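Local coordinates for protein biofilm growth-associated repressor (Xylella fastidiosa, PDB 3PQK) that represses transcription of its own operon by binding, as a winged-helix repressor, a palindromic AT-rich sequence over the -10 region of the blh promoter, at residues 14-19 against 82-87. Residues are numbered along the deposited sequence; the frame is centred on the assembly and turned at random.
Sequences ANLLKT and AKAAQL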
ATOM      1  N   ALA B  14       1.752  -1.766   7.757  1.00 21.09           N
ATOM      2  CA  ALA B  14       0.483  -2.485   7.688  1.00 20.56           C
ATOM      3  C   ALA B  14      -0.653  -1.597   8.152  1.00 26.92           C
ATOM      4  O   ALA B  14      -1.721  -1.610   7.535  1.00 28.62           O
ATOM      5  CB  ALA B  14       0.547  -3.743   8.532  1.00 21.15           C
ATOM      6  N   ASN B  15      -0.432  -0.810   9.229  1.00 24.69           N
ATOM      7  CA  ASN B  15      -1.455   0.106   9.763  1.00 25.36           C
ATOM      8  C   ASN B  15      -1.747   1.209   8.736  1.00 27.22           C
ATOM      9  O   ASN B  15      -2.908   1.520   8.467  1.00 28.08           O
ATOM     10  CB  ASN B  15      -1.016   0.687  11.123  1.00 27.17           C
ATOM     11  CG  ASN B  15      -0.906  -0.341  12.237  1.00 44.97           C
ATOM     12  OD1 ASN B  15      -1.407  -1.471  12.151  1.00 31.71           O
ATOM     13  ND2 ASN B  15      -0.213   0.023  13.297  1.00 41.17           N
ATOM     14  N   LEU B  16      -0.686   1.715   8.085  1.00 19.86           N
ATOM     15  CA  LEU B  16      -0.859   2.710   7.036  1.00 19.15           C
ATOM     16  C   LEU B  16      -1.685   2.140   5.860  1.00 25.56           C
ATOM     17  O   LEU B  16      -2.542   2.850   5.331  1.00 26.92           O
ATOM     18  CB  LEU B  16       0.508   3.217   6.559  1.00 17.97           C
ATOM     19  CG  LEU B  16       0.492   4.173   5.349  1.00 21.91           C
ATOM     20  CD1 LEU B  16      -0.383   5.383   5.623  1.00 23.44           C
ATOM     21  CD2 LEU B  16       1.891   4.637   4.998  1.00 22.89           C
ATOM     22  N   LEU B  17      -1.437   0.863   5.463  1.00 22.33           N
ATOM     23  CA  LEU B  17      -2.154   0.216   4.350  1.00 21.05           C
ATOM     24  C   LEU B  17      -3.610  -0.006   4.721  1.00 25.69           C
ATOM     25  O   LEU B  17      -4.481   0.150   3.868  1.00 23.27           O
ATOM     26  CB  LEU B  17      -1.492  -1.113   3.920  1.00 20.57           C
ATOM     27  CG  LEU B  17      -0.063  -1.030   3.347  1.00 25.67           C
ATOM     28  CD1 LEU B  17       0.457  -2.413   2.991  1.00 25.40           C
ATOM     29  CD2 LEU B  17       0.032  -0.097   2.161  1.00 27.16           C
ATOM     30  N   LYS B  18      -3.877  -0.352   5.997  1.00 24.36           N
ATOM     31  CA  LYS B  18      -5.259  -0.517   6.495  1.00 25.53           C
ATOM     32  C   LYS B  18      -6.014   0.799   6.265  1.00 30.80           C
ATOM     33  O   LYS B  18      -7.127   0.783   5.739  1.00 31.10           O
ATOM     34  CB  LYS B  18      -5.282  -0.851   7.998  1.00 27.80           C
ATOM     35  CG  LYS B  18      -4.967  -2.298   8.305  1.00 49.23           C
ATOM     36  CD  LYS B  18      -4.683  -2.514   9.787  1.00 61.64           C
ATOM     37  CE  LYS B  18      -4.086  -3.874  10.062  1.00 63.65           C
ATOM     38  NZ  LYS B  18      -3.757  -4.040  11.503  1.00 73.24           N
ATOM     39  N   THR B  19      -5.378   1.941   6.607  1.00 28.25           N
ATOM     40  CA  THR B  19      -5.962   3.264   6.441  1.00 28.11           C
ATOM     41  C   THR B  19      -6.310   3.539   4.984  1.00 33.34           C
ATOM     42  O   THR B  19      -7.424   3.980   4.696  1.00 34.84           O
ATOM     43  CB  THR B  19      -5.029   4.339   6.982  1.00 35.36           C
ATOM     44  OG1 THR B  19      -4.772   4.067   8.361  1.00 35.39           O
ATOM     45  CG2 THR B  19      -5.605   5.751   6.795  1.00 35.55           C
ATOM     46  N   ALA B  82       4.553  14.385   4.986  1.00 40.77           N
ATOM     47  CA  ALA B  82       5.019  13.262   5.790  1.00 40.07           C
ATOM     48  C   ALA B  82       5.366  12.060   4.931  1.00 43.51           C
ATOM     49  O   ALA B  82       5.096  12.037   3.723  1.00 44.33           O
ATOM     50  CB  ALA B  82       3.944  12.887   6.804  1.00 40.70           C
ATOM     51  N   LYS B  83       5.942  11.045   5.580  1.00 39.08           N
ATOM     52  CA  LYS B  83       6.365   9.774   5.004  1.00 37.50           C
ATOM     53  C   LYS B  83       5.273   9.100   4.152  1.00 37.57           C
ATOM     54  O   LYS B  83       5.587   8.613   3.081  1.00 39.59           O
ATOM     55  CB  LYS B  83       6.874   8.845   6.137  1.00 39.92           C
ATOM     56  CG  LYS B  83       7.474   7.516   5.683  1.00 35.48           C
ATOM     57  CD  LYS B  83       8.810   7.710   5.018  1.00 39.07           C
ATOM     58  CE  LYS B  83       9.403   6.376   4.668  1.00 41.78           C
ATOM     59  NZ  LYS B  83      10.362   6.513   3.556  1.00 43.26           N
ATOM     60  N   ALA B  84       4.011   9.092   4.611  1.00 30.49           N
ATOM     61  CA  ALA B  84       2.866   8.506   3.906  1.00 28.88           C
ATOM     62  C   ALA B  84       2.599   9.085   2.484  1.00 30.01           C
ATOM     63  O   ALA B  84       2.048   8.384   1.624  1.00 26.43           O
ATOM     64  CB  ALA B  84       1.621   8.650   4.746  1.00 29.51           C
ATOM     65  N   ALA B  85       2.968  10.357   2.247  1.00 25.08           N
ATOM     66  CA  ALA B  85       2.776  10.997   0.938  1.00 25.78           C
ATOM     67  C   ALA B  85       3.617  10.298  -0.142  1.00 27.63           C
ATOM     68  O   ALA B  85       3.218  10.278  -1.312  1.00 25.66           O
ATOM     69  CB  ALA B  85       3.130  12.480   1.010  1.00 26.64           C
ATOM     70  N   GLN B  86       4.738   9.666   0.274  1.00 23.30           N
ATOM     71  CA  GLN B  86       5.628   8.904  -0.622  1.00 22.90           C
ATOM     72  C   GLN B  86       4.884   7.657  -1.117  1.00 25.02           C
ATOM     73  O   GLN B  86       4.965   7.313  -2.294  1.00 23.96           O
ATOM     74  CB  GLN B  86       6.931   8.489   0.108  1.00 24.62           C
ATOM     75  CG  GLN B  86       7.908   9.634   0.477  1.00 33.87           C
ATOM     76  CD  GLN B  86       9.077   9.159   1.363  1.00 50.54           C
ATOM     77  OE1 GLN B  86       9.511   8.002   1.319  1.00 34.35           O
ATOM     78  NE2 GLN B  86       9.625  10.038   2.204  1.00 38.59           N
ATOM     79  N   LEU B  87       4.092   7.033  -0.244  1.00 23.02           N
ATOM     80  CA  LEU B  87       3.323   5.851  -0.630  1.00 22.98           C
ATOM     81  C   LEU B  87       2.181   6.271  -1.570  1.00 25.71           C
ATOM     82  O   LEU B  87       1.955   5.615  -2.597  1.00 24.91           O
ATOM     83  CB  LEU B  87       2.797   5.084   0.601  1.00 23.23           C
ATOM     84  CG  LEU B  87       1.837   3.880   0.310  1.00 27.69           C
ATOM     85  CD1 LEU B  87       2.495   2.834  -0.596  1.00 27.67           C
ATOM     86  CD2 LEU B  87       1.348   3.248   1.603  1.00 29.63           C
TER
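Leu-16 and Leu-87 join the first and last helices of the winged-helix fold, 3-20 and 84-96, with Leu-17 and Ala-84 completing a small apolar patch. The two leucines reach toward each other tip to tip, and CD2 of Leu-16 stands 3.7 Å from CD2 of Leu-87. Both have CG anti to the backbone N (chi1 174° in each), which extends the two branches from their helices toward the opposite helix. The backbones come closest at Leu-16 and Ala-84, whose CA atoms are 7.6 Å apart, and what meets between them is methyl groups. The short side chain of Ala-84 also points across, its CB lying 3.9 Å from CD1 of Leu-16 and 4.0 Å from CD2 of Leu-16, so that the isopropyl end of Leu-16 bears on it with both methyls.

Leu-17 comes in differently. Its CB does not head straight for helix 84-96, but the end of its side chain comes nearer, and the side chains of Leu-17 and Leu-87 cross at about a right angle, bringing Leu-17 CD2 to 3.6 Å from Leu-87 CD2. That one methyl of Leu-87 therefore touches both neighbouring leucines of helix 3-20. No hydrogen bond links the segments; the join rests on apolar packing, with Leu-17 and Leu-87 buried and Leu-16 and Ala-84 partly exposed.

Ile-65 extends the patch within the chain, touching both Leu-16 and Ala-84. The second subunit closes in as well: its Phe-95 packs on Leu-16 and forms a cation-pi contact with Lys-83. Terminal helices packed together beside the partner subunit, with the helix-turn-helix carried between them in sequence, are characteristic of the dimeric ArsR-type winged-helix repressors.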